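Local atomic coordinates of multicopper oxidase (Aquifex aeolicus, PDB entry 6TTD), a protein that probably oxidises metal ions and, in this laboratory-evolved variant, laccase-type substrates, passing the electrons through its copper centres to dioxygen. Residues A[199-204]-A[246-251]; A[236-241]-A[360-365]; A[388-393]-A[436-441]. All coordinates share one frame; numbering follows the deposited sequence.

In the fold
Contacts 1 and 2 both lie in the central part of the chain, in a cupredoxin-like region, where they pair parallel strands; contact 3 belongs to the C-terminal copper-binding region, its centre about 35 Å from that of contact 1. Contact 1 is buried and combines a regular backbone ladder with a salt bridge. Contact 2 is only partly buried: a shorter pairing beside a beta bulge, with methionine packing on one face and charged side chains on the other. The two meet through Met241, which packs on Tyr248, Ile201 and Phe250, while Met364 reaches Leu203. Contact 3, also partly buried, sets a loop on a strand mainly through aliphatic contacts, on the opposite side of the molecule's centre from contact 2.

Contact 1 of 3, residues A[199-204]-A[246-251]; sequences TDIPLI and KIYRFR
Arg251 meets the carboxylate of Asp200 through two nitrogens: NE donates to OD1 of Asp200 at 2.7 Å, and Arg251 NH2 to Asp200 OD2 at 3.0 Å. Both oxygens use their syn lone pairs, and the two planes lie only 18° apart, so the pair is nearly flat. With CG anti to the backbone N (chi1 -179°), Asp200 reaches across to the arginine, whose chain runs extended from CG to NE. NH2 of Arg251 lies 3.3 Å above the guanidinium plane of Arg249, over its centre; Arg249 is itself paired with Asp302 and Glu185. At the other end, Thr199 CG2 sits over a face of the Tyr248 ring in a CH-pi contact, 4.2 Å from the centroid, and meets Lys246 CE at 3.6 Å. Its OG1 is turned to Glu195 and Asp193. Between these ends a parallel ladder of four backbone bonds, such as Arg249 N to Thr199 O at 2.8 Å, joins strands 200-208 and 247-254 of a cupredoxin-like domain, with Ile201 and Leu203 packed on Phe250 on the reverse face. Were Arg251 replaced by alanine, the Asp200 carboxylate would lose its two-point partner and would probably be less firmly fixed in its rotation, although a water also donates to OD2. The carboxylate lies close to two arginines, which is likely to keep it ionised although it is buried.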
ATOM      1  N   THR A 199       4.045   3.419  20.549  1.00 15.34           N
ATOM      2  CA  THR A 199       2.897   4.256  20.230  1.00 14.48           C
ATOM      3  C   THR A 199       2.756   4.534  18.746  1.00 16.18           C
ATOM      4  O   THR A 199       1.786   5.197  18.358  1.00 17.23           O
ATOM      5  CB  THR A 199       2.975   5.586  20.974  1.00 12.54           C
ATOM      6  OG1 THR A 199       4.323   6.101  20.860  1.00 16.39           O
ATOM      7  CG2 THR A 199       2.592   5.327  22.416  1.00 16.07           C
ATOM      8  N   ASP A 200       3.703   4.087  17.913  1.00 14.03           N
ATOM      9  CA  ASP A 200       3.598   4.221  16.460  1.00 11.97           C
ATOM     10  C   ASP A 200       3.555   2.802  15.905  1.00 12.70           C
ATOM     11  O   ASP A 200       4.571   2.110  15.912  1.00 14.12           O
ATOM     12  CB  ASP A 200       4.774   5.033  15.916  1.00 12.54           C
ATOM     13  CG  ASP A 200       4.737   5.252  14.376  1.00 19.61           C
ATOM     14  OD1 ASP A 200       3.874   4.692  13.615  1.00 19.68           O
ATOM     15  OD2 ASP A 200       5.644   6.003  13.923  1.00 20.10           O
ATOM     16  N   ILE A 201       2.384   2.365  15.454  1.00 11.61           N
ATOM     17  CA  ILE A 201       2.079   0.945  15.326  1.00 11.71           C
ATOM     18  C   ILE A 201       1.641   0.648  13.900  1.00 12.84           C
ATOM     19  O   ILE A 201       0.603   1.149  13.454  1.00 12.78           O
ATOM     20  CB  ILE A 201       0.973   0.498  16.303  1.00 14.52           C
ATOM     21  CG1 ILE A 201       1.288   0.909  17.754  1.00 15.77           C
ATOM     22  CG2 ILE A 201       0.632  -1.065  16.121  1.00  9.76           C
ATOM     23  CD1 ILE A 201       2.498   0.151  18.408  1.00 15.38           C
ATOM     24  N   PRO A 202       2.353  -0.218  13.185  1.00 13.91           N
ATOM     25  CA  PRO A 202       1.869  -0.670  11.875  1.00 12.78           C
ATOM     26  C   PRO A 202       0.641  -1.571  12.048  1.00 13.51           C
ATOM     27  O   PRO A 202       0.597  -2.424  12.940  1.00 11.90           O
ATOM     28  CB  PRO A 202       3.059  -1.458  11.282  1.00 14.74           C
ATOM     29  CG  PRO A 202       4.230  -1.294  12.297  1.00 13.91           C
ATOM     30  CD  PRO A 202       3.637  -0.818  13.614  1.00 11.08           C
ATOM     31  N   LEU A 203      -0.378  -1.354  11.200  1.00 10.72           N
ATOM     32  CA  LEU A 203      -1.519  -2.280  11.071  1.00  9.76           C
ATOM     33  C   LEU A 203      -1.569  -2.757   9.605  1.00 10.62           C
ATOM     34  O   LEU A 203      -2.217  -2.145   8.761  1.00 13.00           O
ATOM     35  CB  LEU A 203      -2.822  -1.636  11.478  1.00  9.98           C
ATOM     36  CG  LEU A 203      -2.821  -1.099  12.916  1.00 12.64           C
ATOM     37  CD1 LEU A 203      -4.206  -0.510  13.290  1.00 11.25           C
ATOM     38  CD2 LEU A 203      -2.415  -2.197  13.908  1.00 13.09           C
ATOM     39  N   ILE A 204      -0.869  -3.851   9.309  1.00 11.65           N
ATOM     40  CA  ILE A 204      -0.862  -4.439   7.982  1.00 10.24           C
ATOM     41  C   ILE A 204      -2.025  -5.420   7.922  1.00 10.55           C
ATOM     42  O   ILE A 204      -1.948  -6.552   8.445  1.00 13.75           O
ATOM     43  CB  ILE A 204       0.473  -5.135   7.713  1.00 11.67           C
ATOM     44  CG1 ILE A 204       1.600  -4.102   7.822  1.00 13.74           C
ATOM     45  CG2 ILE A 204       0.404  -5.852   6.408  1.00  9.29           C
ATOM     46  CD1 ILE A 204       2.992  -4.707   8.047  1.00 16.32           C
ATOM     47  N   LYS A 246      -3.920   7.650  25.791  1.00 14.16           N
ATOM     48  CA  LYS A 246      -3.059   8.655  25.199  1.00 15.58           C
ATOM     49  C   LYS A 246      -3.229   8.556  23.682  1.00 17.94           C
ATOM     50  O   LYS A 246      -4.060   7.784  23.188  1.00 17.46           O
ATOM     51  CB  LYS A 246      -1.602   8.476  25.632  1.00 15.85           C
ATOM     52  CG  LYS A 246      -0.941   7.155  25.279  1.00 17.34           C
ATOM     53  CD  LYS A 246       0.275   7.044  26.219  1.00 23.27           C
ATOM     54  CE  LYS A 246       1.309   6.248  25.646  1.00 28.73           C
ATOM     55  NZ  LYS A 246       2.505   6.358  26.491  1.00 25.80           N
ATOM     56  N   ILE A 247      -2.465   9.369  22.933  1.00 13.91           N
ATOM     57  CA  ILE A 247      -2.581   9.361  21.485  1.00 16.63           C
ATOM     58  C   ILE A 247      -1.628   8.320  20.918  1.00 12.33           C
ATOM     59  O   ILE A 247      -0.459   8.236  21.326  1.00 10.80           O
ATOM     60  CB  ILE A 247      -2.290  10.753  20.909  1.00 18.65           C
ATOM     61  CG1 ILE A 247      -3.385  11.745  21.394  1.00 18.00           C
ATOM     62  CG2 ILE A 247      -2.110  10.676  19.328  1.00 14.48           C
ATOM     63  CD1 ILE A 247      -3.073  13.211  21.043  1.00 15.40           C
ATOM     64  N   TYR A 248      -2.133   7.491  20.033  1.00  9.85           N
ATOM     65  CA  TYR A 248      -1.327   6.543  19.277  1.00 13.25           C
ATOM     66  C   TYR A 248      -1.391   6.915  17.811  1.00 14.20           C
ATOM     67  O   TYR A 248      -2.382   7.497  17.356  1.00 15.73           O
ATOM     68  CB  TYR A 248      -1.837   5.082  19.378  1.00 11.76           C
ATOM     69  CG  TYR A 248      -1.570   4.455  20.735  1.00 12.00           C
ATOM     70  CD1 TYR A 248      -2.267   4.894  21.846  1.00 16.07           C
ATOM     71  CD2 TYR A 248      -0.639   3.455  20.892  1.00 10.25           C
ATOM     72  CE1 TYR A 248      -2.060   4.325  23.080  1.00 16.93           C
ATOM     73  CE2 TYR A 248      -0.446   2.840  22.132  1.00 12.15           C
ATOM     74  CZ  TYR A 248      -1.134   3.328  23.213  1.00 16.42           C
ATOM     75  OH  TYR A 248      -0.968   2.808  24.469  1.00 17.76           O
ATOM     76  N   ARG A 249      -0.345   6.547  17.071  1.00 11.80           N
ATOM     77  CA  ARG A 249      -0.364   6.585  15.611  1.00 11.72           C
ATOM     78  C   ARG A 249      -0.463   5.161  15.077  1.00 12.96           C
ATOM     79  O   ARG A 249       0.299   4.270  15.506  1.00 14.71           O
ATOM     80  CB  ARG A 249       0.891   7.226  15.054  1.00 11.44           C
ATOM     81  CG  ARG A 249       0.921   7.272  13.533  1.00 11.86           C
ATOM     82  CD  ARG A 249       2.238   7.884  13.095  1.00 13.55           C
ATOM     83  NE  ARG A 249       2.342   8.139  11.664  1.00 15.31           N
ATOM     84  CZ  ARG A 249       3.155   9.053  11.152  1.00 17.73           C
ATOM     85  NH1 ARG A 249       3.893   9.749  11.983  1.00 18.03           N
ATOM     86  NH2 ARG A 249       3.231   9.262   9.829  1.00 17.39           N
ATOM     87  N   PHE A 250      -1.425   4.939  14.169  1.00 10.13           N
ATOM     88  CA  PHE A 250      -1.571   3.649  13.500  1.00 11.95           C
ATOM     89  C   PHE A 250      -1.305   3.843  12.026  1.00  9.68           C
ATOM     90  O   PHE A 250      -1.830   4.793  11.419  1.00 13.94           O
ATOM     91  CB  PHE A 250      -2.961   3.052  13.727  1.00 12.48           C
ATOM     92  CG  PHE A 250      -3.182   2.694  15.149  1.00 14.39           C
ATOM     93  CD1 PHE A 250      -2.507   1.600  15.700  1.00 10.44           C
ATOM     94  CD2 PHE A 250      -3.976   3.500  15.966  1.00 12.11           C
ATOM     95  CE1 PHE A 250      -2.640   1.275  17.054  1.00 12.30           C
ATOM     96  CE2 PHE A 250      -4.144   3.169  17.308  1.00 12.23           C
ATOM     97  CZ  PHE A 250      -3.470   2.052  17.867  1.00 12.00           C
ATOM     98  N   ARG A 251      -0.446   2.978  11.469  1.00 10.70           N
ATOM     99  CA  ARG A 251      -0.092   3.034  10.051  1.00  9.43           C
ATOM    100  C   ARG A 251      -0.822   1.892   9.373  1.00 13.18           C
ATOM    101  O   ARG A 251      -0.347   0.749   9.376  1.00 13.66           O
ATOM    102  CB  ARG A 251       1.405   2.917   9.871  1.00 10.24           C
ATOM    103  CG  ARG A 251       2.119   4.135  10.436  1.00  9.85           C
ATOM    104  CD  ARG A 251       3.632   3.953  10.320  1.00 11.68           C
ATOM    105  NE  ARG A 251       4.399   5.020  10.995  1.00 10.75           N
ATOM    106  CZ  ARG A 251       5.007   6.011  10.369  1.00 11.19           C
ATOM    107  NH1 ARG A 251       4.950   6.116   9.021  1.00 10.87           N
ATOM    108  NH2 ARG A 251       5.705   6.879  11.099  1.00 12.61           N
TER
HETATM  109  O   HOH W   1       5.764   8.673  14.384  1.00 21.78           O

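Contact 2 of 3, residues A[236-241]-A[360-365]; sequences TPNPYM and EFEVME
Pro239 lies across Met364 at about a right angle, its CG 3.6 Å from Met364 CB, while its CD rests on the carbonyl of Val363. Met364 holds CG between its backbone N and carbonyl carbon (chi1 72°), and a bend at chi3 of -71° brings CE round to 3.9 Å from Met241 CB. The chain of Met241, by contrast, is extended and leads its sulfur away from residues 360-365. On the other face of the sheet Tyr240 and Glu365 stand side by side, Tyr240 CB 3.6 Å from Glu365 CG. A chi1 of 74° likewise sets Tyr240 CG between the backbone N and the carbonyl carbon; the ring makes a cation-pi contact with Arg367, further along strand 361-370. The Glu365 carboxylate forms salt bridges with Arg367 and Lys46. The parallel backbone pairing is short: Glu365 N donates to Pro239 O at 3.1 Å, and Glu365 O accepts from Met241 N at 2.9 Å. Just before it, Val363 and Met364 form a classic beta bulge opposite Leu318 of strand 315-321. Also ahead of the paired residues, a water lies 2.6 Å from Asn238 OD1 and 2.7 Å from Glu362 OE2. The two faces thus differ in chemistry: methionine and proline give an apolar layer on one, while on the other Arg367 is shared between a carboxylate and an aromatic ring.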
ATOM      1  N   THR A 236      -1.472 -11.684  12.477  1.00 14.11           N
ATOM      2  CA  THR A 236      -2.059 -12.081  13.752  1.00 15.99           C
ATOM      3  C   THR A 236      -3.548 -12.226  13.542  1.00 12.71           C
ATOM      4  O   THR A 236      -4.198 -11.247  13.148  1.00 13.25           O
ATOM      5  CB  THR A 236      -1.822 -11.048  14.852  1.00 16.42           C
ATOM      6  OG1 THR A 236      -0.484 -10.553  14.828  1.00 15.91           O
ATOM      7  CG2 THR A 236      -2.063 -11.700  16.192  1.00 14.25           C
ATOM      8  N   PRO A 237      -4.117 -13.389  13.800  1.00 14.27           N
ATOM      9  CA  PRO A 237      -5.560 -13.560  13.674  1.00 11.69           C
ATOM     10  C   PRO A 237      -6.251 -13.079  14.939  1.00 16.93           C
ATOM     11  O   PRO A 237      -5.683 -13.115  16.035  1.00 18.42           O
ATOM     12  CB  PRO A 237      -5.707 -15.084  13.480  1.00 14.00           C
ATOM     13  CG  PRO A 237      -4.510 -15.665  14.174  1.00 18.15           C
ATOM     14  CD  PRO A 237      -3.400 -14.650  14.093  1.00 18.00           C
ATOM     15  N   ASN A 238      -7.484 -12.599  14.787  1.00 21.08           N
ATOM     16  CA  ASN A 238      -8.333 -12.201  15.913  1.00 28.80           C
ATOM     17  C   ASN A 238      -7.567 -11.402  16.994  1.00 26.12           C
ATOM     18  O   ASN A 238      -7.555 -11.793  18.166  1.00 27.87           O
ATOM     19  CB  ASN A 238      -8.995 -13.439  16.522  1.00 33.77           C
ATOM     20  CG  ASN A 238     -10.123 -13.097  17.537  1.00 43.56           C
ATOM     21  OD1 ASN A 238     -10.623 -11.946  17.574  1.00 45.46           O
ATOM     22  ND2 ASN A 238     -10.560 -14.116  18.333  1.00 46.09           N
ATOM     23  N   PRO A 239      -6.911 -10.315  16.624  1.00 17.90           N
ATOM     24  CA  PRO A 239      -5.925  -9.723  17.535  1.00 17.27           C
ATOM     25  C   PRO A 239      -6.535  -8.700  18.493  1.00 18.07           C
ATOM     26  O   PRO A 239      -7.597  -8.126  18.249  1.00 17.78           O
ATOM     27  CB  PRO A 239      -4.928  -9.066  16.575  1.00 16.04           C
ATOM     28  CG  PRO A 239      -5.718  -8.915  15.291  1.00 17.03           C
ATOM     29  CD  PRO A 239      -6.924  -9.697  15.289  1.00 15.20           C
ATOM     30  N   TYR A 240      -5.848  -8.502  19.622  1.00 14.68           N
ATOM     31  CA  TYR A 240      -6.150  -7.383  20.492  1.00 12.59           C
ATOM     32  C   TYR A 240      -4.840  -6.670  20.762  1.00 12.52           C
ATOM     33  O   TYR A 240      -3.753  -7.269  20.703  1.00 12.03           O
ATOM     34  CB  TYR A 240      -6.807  -7.835  21.827  1.00 13.16           C
ATOM     35  CG  TYR A 240      -5.816  -8.480  22.775  1.00 18.22           C
ATOM     36  CD1 TYR A 240      -5.027  -7.711  23.625  1.00 18.22           C
ATOM     37  CD2 TYR A 240      -5.662  -9.877  22.803  1.00 23.59           C
ATOM     38  CE1 TYR A 240      -4.115  -8.316  24.472  1.00 20.54           C
ATOM     39  CE2 TYR A 240      -4.755 -10.500  23.651  1.00 23.89           C
ATOM     40  CZ  TYR A 240      -3.996  -9.712  24.476  1.00 24.01           C
ATOM     41  OH  TYR A 240      -3.098 -10.345  25.277  1.00 26.87           O
ATOM     42  N   MET A 241      -4.946  -5.385  21.096  1.00 13.49           N
ATOM     43  CA  MET A 241      -3.781  -4.653  21.580  1.00 15.59           C
ATOM     44  C   MET A 241      -4.164  -3.842  22.804  1.00 15.53           C
ATOM     45  O   MET A 241      -5.175  -3.145  22.788  1.00 13.75           O
ATOM     46  CB  MET A 241      -3.202  -3.735  20.507  1.00 16.27           C
ATOM     47  CG  MET A 241      -1.938  -3.084  20.963  1.00 17.51           C
ATOM     48  SD  MET A 241      -1.578  -1.701  19.848  1.00 22.78           S
ATOM     49  CE  MET A 241      -0.389  -0.773  20.820  1.00 23.09           C
ATOM     50  N   GLU A 360     -19.794  -7.048   6.965  1.00 27.43           N
ATOM     51  CA  GLU A 360     -19.165  -6.335   8.049  1.00 22.57           C
ATOM     52  C   GLU A 360     -18.619  -7.322   9.077  1.00 19.15           C
ATOM     53  O   GLU A 360     -19.096  -8.442   9.199  1.00 17.90           O
ATOM     54  CB  GLU A 360     -20.146  -5.363   8.681  1.00 27.77           C
ATOM     55  CG  GLU A 360     -21.344  -5.912   9.308  1.00 34.14           C
ATOM     56  CD  GLU A 360     -22.166  -4.783   9.943  1.00 43.20           C
ATOM     57  OE1 GLU A 360     -22.330  -3.736   9.312  1.00 45.32           O
ATOM     58  OE2 GLU A 360     -22.597  -4.902  11.101  1.00 47.43           O
ATOM     59  N   PHE A 361     -17.557  -6.931   9.774  1.00 15.69           N
ATOM     60  CA  PHE A 361     -16.916  -7.858  10.680  1.00 14.16           C
ATOM     61  C   PHE A 361     -15.888  -7.091  11.486  1.00 17.81           C
ATOM     62  O   PHE A 361     -15.445  -6.014  11.084  1.00 16.99           O
ATOM     63  CB  PHE A 361     -16.270  -9.023   9.926  1.00 17.22           C
ATOM     64  CG  PHE A 361     -15.378  -8.601   8.759  1.00 18.61           C
ATOM     65  CD1 PHE A 361     -15.869  -8.633   7.456  1.00 19.84           C
ATOM     66  CD2 PHE A 361     -14.042  -8.183   8.975  1.00 17.27           C
ATOM     67  CE1 PHE A 361     -15.091  -8.252   6.376  1.00 21.04           C
ATOM     68  CE2 PHE A 361     -13.226  -7.799   7.886  1.00 20.08           C
ATOM     69  CZ  PHE A 361     -13.760  -7.833   6.590  1.00 22.93           C
ATOM     70  N   GLU A 362     -15.548  -7.635  12.660  1.00 19.47           N
ATOM     71  CA  GLU A 362     -14.472  -7.052  13.446  1.00 18.80           C
ATOM     72  C   GLU A 362     -13.116  -7.405  12.838  1.00 17.15           C
ATOM     73  O   GLU A 362     -12.907  -8.511  12.358  1.00 12.97           O
ATOM     74  CB  GLU A 362     -14.526  -7.522  14.896  1.00 19.77           C
ATOM     75  CG  GLU A 362     -13.386  -6.875  15.681  1.00 28.91           C
ATOM     76  CD  GLU A 362     -13.193  -7.420  17.082  1.00 44.21           C
ATOM     77  OE1 GLU A 362     -14.177  -7.426  17.867  1.00 58.07           O
ATOM     78  OE2 GLU A 362     -12.067  -7.867  17.405  1.00 40.62           O
ATOM     79  N   VAL A 363     -12.191  -6.450  12.874  1.00 17.99           N
ATOM     80  CA  VAL A 363     -10.825  -6.631  12.435  1.00 16.41           C
ATOM     81  C   VAL A 363      -9.906  -6.878  13.620  1.00 18.06           C
ATOM     82  O   VAL A 363      -9.146  -7.845  13.636  1.00 16.95           O
ATOM     83  CB  VAL A 363     -10.367  -5.383  11.629  1.00 15.22           C
ATOM     84  CG1 VAL A 363      -8.862  -5.445  11.275  1.00 12.97           C
ATOM     85  CG2 VAL A 363     -11.149  -5.276  10.393  1.00 14.52           C
ATOM     86  N   MET A 364      -9.956  -6.018  14.633  1.00 14.52           N
ATOM     87  CA  MET A 364      -9.177  -6.272  15.850  1.00 14.77           C
ATOM     88  C   MET A 364      -9.786  -5.412  16.953  1.00 12.79           C
ATOM     89  O   MET A 364     -10.759  -4.702  16.709  1.00 15.34           O
ATOM     90  CB  MET A 364      -7.700  -5.954  15.641  1.00 13.53           C
ATOM     91  CG  MET A 364      -7.431  -4.431  15.539  1.00 16.70           C
ATOM     92  SD  MET A 364      -5.664  -4.092  15.569  1.00 21.30           S
ATOM     93  CE  MET A 364      -5.278  -4.475  17.274  1.00 17.55           C
ATOM     94  N   GLU A 365      -9.225  -5.470  18.162  1.00 14.96           N
ATOM     95  CA  GLU A 365      -9.785  -4.665  19.249  1.00 15.77           C
ATOM     96  C   GLU A 365      -8.652  -4.077  20.082  1.00 20.77           C
ATOM     97  O   GLU A 365      -7.545  -4.641  20.167  1.00 18.61           O
ATOM     98  CB  GLU A 365     -10.742  -5.442  20.171  1.00 16.76           C
ATOM     99  CG  GLU A 365     -10.025  -6.462  21.124  1.00 21.70           C
ATOM    100  CD  GLU A 365     -10.989  -7.297  21.978  1.00 24.96           C
ATOM    101  OE1 GLU A 365     -12.078  -7.613  21.448  1.00 25.57           O
ATOM    102  OE2 GLU A 365     -10.666  -7.632  23.156  1.00 24.46           O
TER
HETATM  103  O   HOH W   2     -10.025  -9.442  18.023  1.00 27.35           O

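Contact 3 of 3, residues A[388-393]-A[436-441]; sequences INTDGA and GDVVIL
A type II beta turn from Thr390 to Ala393 leads into strand 394-402 and sets Ala393 against Val438 and Ile440 of strand 437-445, at one end of a sheet in the C-terminal cupredoxin-like domain. The turn is closed by Ala393 N bonding to Thr390 O at 2.9 Å. An Asx turn overlaps its start, with Asn389 OD1 accepting from the backbone N of Asp391. Across the contact the interactions are mostly apolar, though backbone oxygens also take part. Val438 is the hub: a chi1 of 175° sets CG1 anti to the backbone N, where it touches Ile388 CG2 at 3.7 Å, the two side chains passing antiparallel to one another, and Asn389 O at 3.6 Å. Ala393 CB fits between the same valine and Ile440, 3.9 Å from Val438 CG1 and 4.0 Å from Ile440 CG1. Ile388 and Thr390 also rest on Ala492 of strand 488-495, so the loop spans two strands of the sheet. Immediately after the turn the parallel backbone pairing begins, Ile440 bonding with Gln394 and Gln396. At the threshold of that pairing the contact between loop and strand is already close, Ala393 CB lying 3.4 Å from Val438 O.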
ATOM      1  N   ILE A 388      -0.630  21.050  -7.130  1.00 17.06           N
ATOM      2  CA  ILE A 388      -0.124  20.995  -8.490  1.00 16.35           C
ATOM      3  C   ILE A 388      -0.790  22.076  -9.324  1.00 21.87           C
ATOM      4  O   ILE A 388      -2.003  22.270  -9.247  1.00 26.39           O
ATOM      5  CB  ILE A 388      -0.354  19.609  -9.119  1.00 16.60           C
ATOM      6  CG1 ILE A 388       0.593  18.585  -8.492  1.00 13.95           C
ATOM      7  CG2 ILE A 388      -0.203  19.671 -10.608  1.00 17.45           C
ATOM      8  CD1 ILE A 388       0.149  17.139  -8.832  1.00 14.77           C
ATOM      9  N   ASN A 389      -0.005  22.781 -10.134  1.00 20.80           N
ATOM     10  CA  ASN A 389      -0.569  23.748 -11.078  1.00 25.89           C
ATOM     11  C   ASN A 389      -1.039  23.045 -12.347  1.00 22.34           C
ATOM     12  O   ASN A 389      -0.226  22.547 -13.130  1.00 23.10           O
ATOM     13  CB  ASN A 389       0.464  24.817 -11.397  1.00 29.92           C
ATOM     14  CG  ASN A 389      -0.062  25.845 -12.352  1.00 34.90           C
ATOM     15  OD1 ASN A 389      -1.215  25.776 -12.811  1.00 31.84           O
ATOM     16  ND2 ASN A 389       0.765  26.849 -12.626  1.00 43.21           N
ATOM     17  N   THR A 390      -2.339  22.965 -12.552  1.00 17.73           N
ATOM     18  CA  THR A 390      -2.814  22.219 -13.701  1.00 20.87           C
ATOM     19  C   THR A 390      -3.095  23.115 -14.879  1.00 23.67           C
ATOM     20  O   THR A 390      -3.713  22.640 -15.842  1.00 20.68           O
ATOM     21  CB  THR A 390      -4.089  21.420 -13.378  1.00 21.77           C
ATOM     22  OG1 THR A 390      -5.080  22.329 -12.900  1.00 26.98           O
ATOM     23  CG2 THR A 390      -3.851  20.386 -12.293  1.00 19.09           C
ATOM     24  N   ASP A 391      -2.675  24.392 -14.832  1.00 23.49           N
ATOM     25  CA  ASP A 391      -2.976  25.301 -15.947  1.00 31.45           C
ATOM     26  C   ASP A 391      -2.337  24.727 -17.186  1.00 32.19           C
ATOM     27  O   ASP A 391      -1.149  24.390 -17.157  1.00 32.10           O
ATOM     28  CB  ASP A 391      -2.423  26.714 -15.731  1.00 39.40           C
ATOM     29  CG  ASP A 391      -3.233  27.549 -14.775  1.00 49.24           C
ATOM     30  OD1 ASP A 391      -4.356  27.149 -14.396  1.00 53.29           O
ATOM     31  OD2 ASP A 391      -2.734  28.644 -14.426  1.00 54.58           O
ATOM     32  N   GLY A 392      -3.130  24.562 -18.249  1.00 30.06           N
ATOM     33  CA  GLY A 392      -2.627  24.014 -19.497  1.00 29.79           C
ATOM     34  C   GLY A 392      -2.354  22.530 -19.507  1.00 32.13           C
ATOM     35  O   GLY A 392      -1.726  22.032 -20.453  1.00 35.71           O
ATOM     36  N   ALA A 393      -2.763  21.795 -18.482  1.00 27.27           N
ATOM     37  CA  ALA A 393      -2.414  20.380 -18.430  1.00 26.31           C
ATOM     38  C   ALA A 393      -3.184  19.610 -19.498  1.00 28.30           C
ATOM     39  O   ALA A 393      -4.361  19.865 -19.746  1.00 27.79           O
ATOM     40  CB  ALA A 393      -2.685  19.807 -17.019  1.00 22.77           C
ATOM     41  N   GLY A 436       8.799  17.044 -16.433  1.00 18.60           N
ATOM     42  CA  GLY A 436       8.156  18.298 -16.119  1.00 19.66           C
ATOM     43  C   GLY A 436       6.721  18.458 -16.641  1.00 24.13           C
ATOM     44  O   GLY A 436       6.039  19.416 -16.222  1.00 25.42           O
ATOM     45  N   ASP A 437       6.217  17.579 -17.524  1.00 22.55           N
ATOM     46  CA  ASP A 437       4.807  17.723 -17.923  1.00 19.93           C
ATOM     47  C   ASP A 437       3.895  17.580 -16.710  1.00 20.95           C
ATOM     48  O   ASP A 437       4.140  16.742 -15.848  1.00 20.46           O
ATOM     49  CB  ASP A 437       4.409  16.673 -18.954  1.00 19.58           C
ATOM     50  CG  ASP A 437       5.032  16.912 -20.326  1.00 24.51           C
ATOM     51  OD1 ASP A 437       5.703  17.953 -20.493  1.00 24.53           O
ATOM     52  OD2 ASP A 437       4.857  16.051 -21.226  1.00 24.86           O
ATOM     53  N   VAL A 438       2.853  18.409 -16.636  1.00 19.50           N
ATOM     54  CA  VAL A 438       1.713  18.174 -15.753  1.00 19.34           C
ATOM     55  C   VAL A 438       0.608  17.572 -16.615  1.00 21.02           C
ATOM     56  O   VAL A 438       0.219  18.159 -17.625  1.00 19.71           O
ATOM     57  CB  VAL A 438       1.212  19.455 -15.068  1.00 16.65           C
ATOM     58  CG1 VAL A 438      -0.069  19.110 -14.257  1.00 15.16           C
ATOM     59  CG2 VAL A 438       2.294  20.044 -14.177  1.00 14.08           C
ATOM     60  N   VAL A 439       0.130  16.397 -16.235  1.00 19.58           N
ATOM     61  CA  VAL A 439      -0.872  15.640 -16.980  1.00 21.33           C
ATOM     62  C   VAL A 439      -2.043  15.425 -16.040  1.00 21.95           C
ATOM     63  O   VAL A 439      -1.846  15.248 -14.834  1.00 24.23           O
ATOM     64  CB  VAL A 439      -0.380  14.248 -17.456  1.00 27.70           C
ATOM     65  CG1 VAL A 439      -1.419  13.650 -18.393  1.00 29.09           C
ATOM     66  CG2 VAL A 439       0.913  14.319 -18.117  1.00 31.06           C
ATOM     67  N   ILE A 440      -3.257  15.417 -16.587  1.00 16.80           N
ATOM     68  CA  ILE A 440      -4.423  14.977 -15.855  1.00 14.94           C
ATOM     69  C   ILE A 440      -4.756  13.613 -16.413  1.00 16.87           C
ATOM     70  O   ILE A 440      -4.961  13.480 -17.616  1.00 20.87           O
ATOM     71  CB  ILE A 440      -5.587  15.958 -16.027  1.00 18.19           C
ATOM     72  CG1 ILE A 440      -5.225  17.255 -15.344  1.00 17.99           C
ATOM     73  CG2 ILE A 440      -6.882  15.431 -15.381  1.00 16.05           C
ATOM     74  CD1 ILE A 440      -6.193  18.289 -15.667  1.00 22.90           C
ATOM     75  N   LEU A 441      -4.762  12.594 -15.553  1.00 14.44           N
ATOM     76  CA  LEU A 441      -5.209  11.260 -15.937  1.00 16.07           C
ATOM     77  C   LEU A 441      -6.662  11.179 -15.572  1.00 17.82           C
ATOM     78  O   LEU A 441      -7.022  11.465 -14.434  1.00 17.56           O
ATOM     79  CB  LEU A 441      -4.448  10.152 -15.210  1.00 19.01           C
ATOM     80  CG  LEU A 441      -2.946  10.162 -15.437  1.00 19.62           C
ATOM     81  CD1 LEU A 441      -2.283   8.964 -14.767  1.00 20.97           C
ATOM     82  CD2 LEU A 441      -2.709  10.193 -16.921  1.00 22.75           C
TER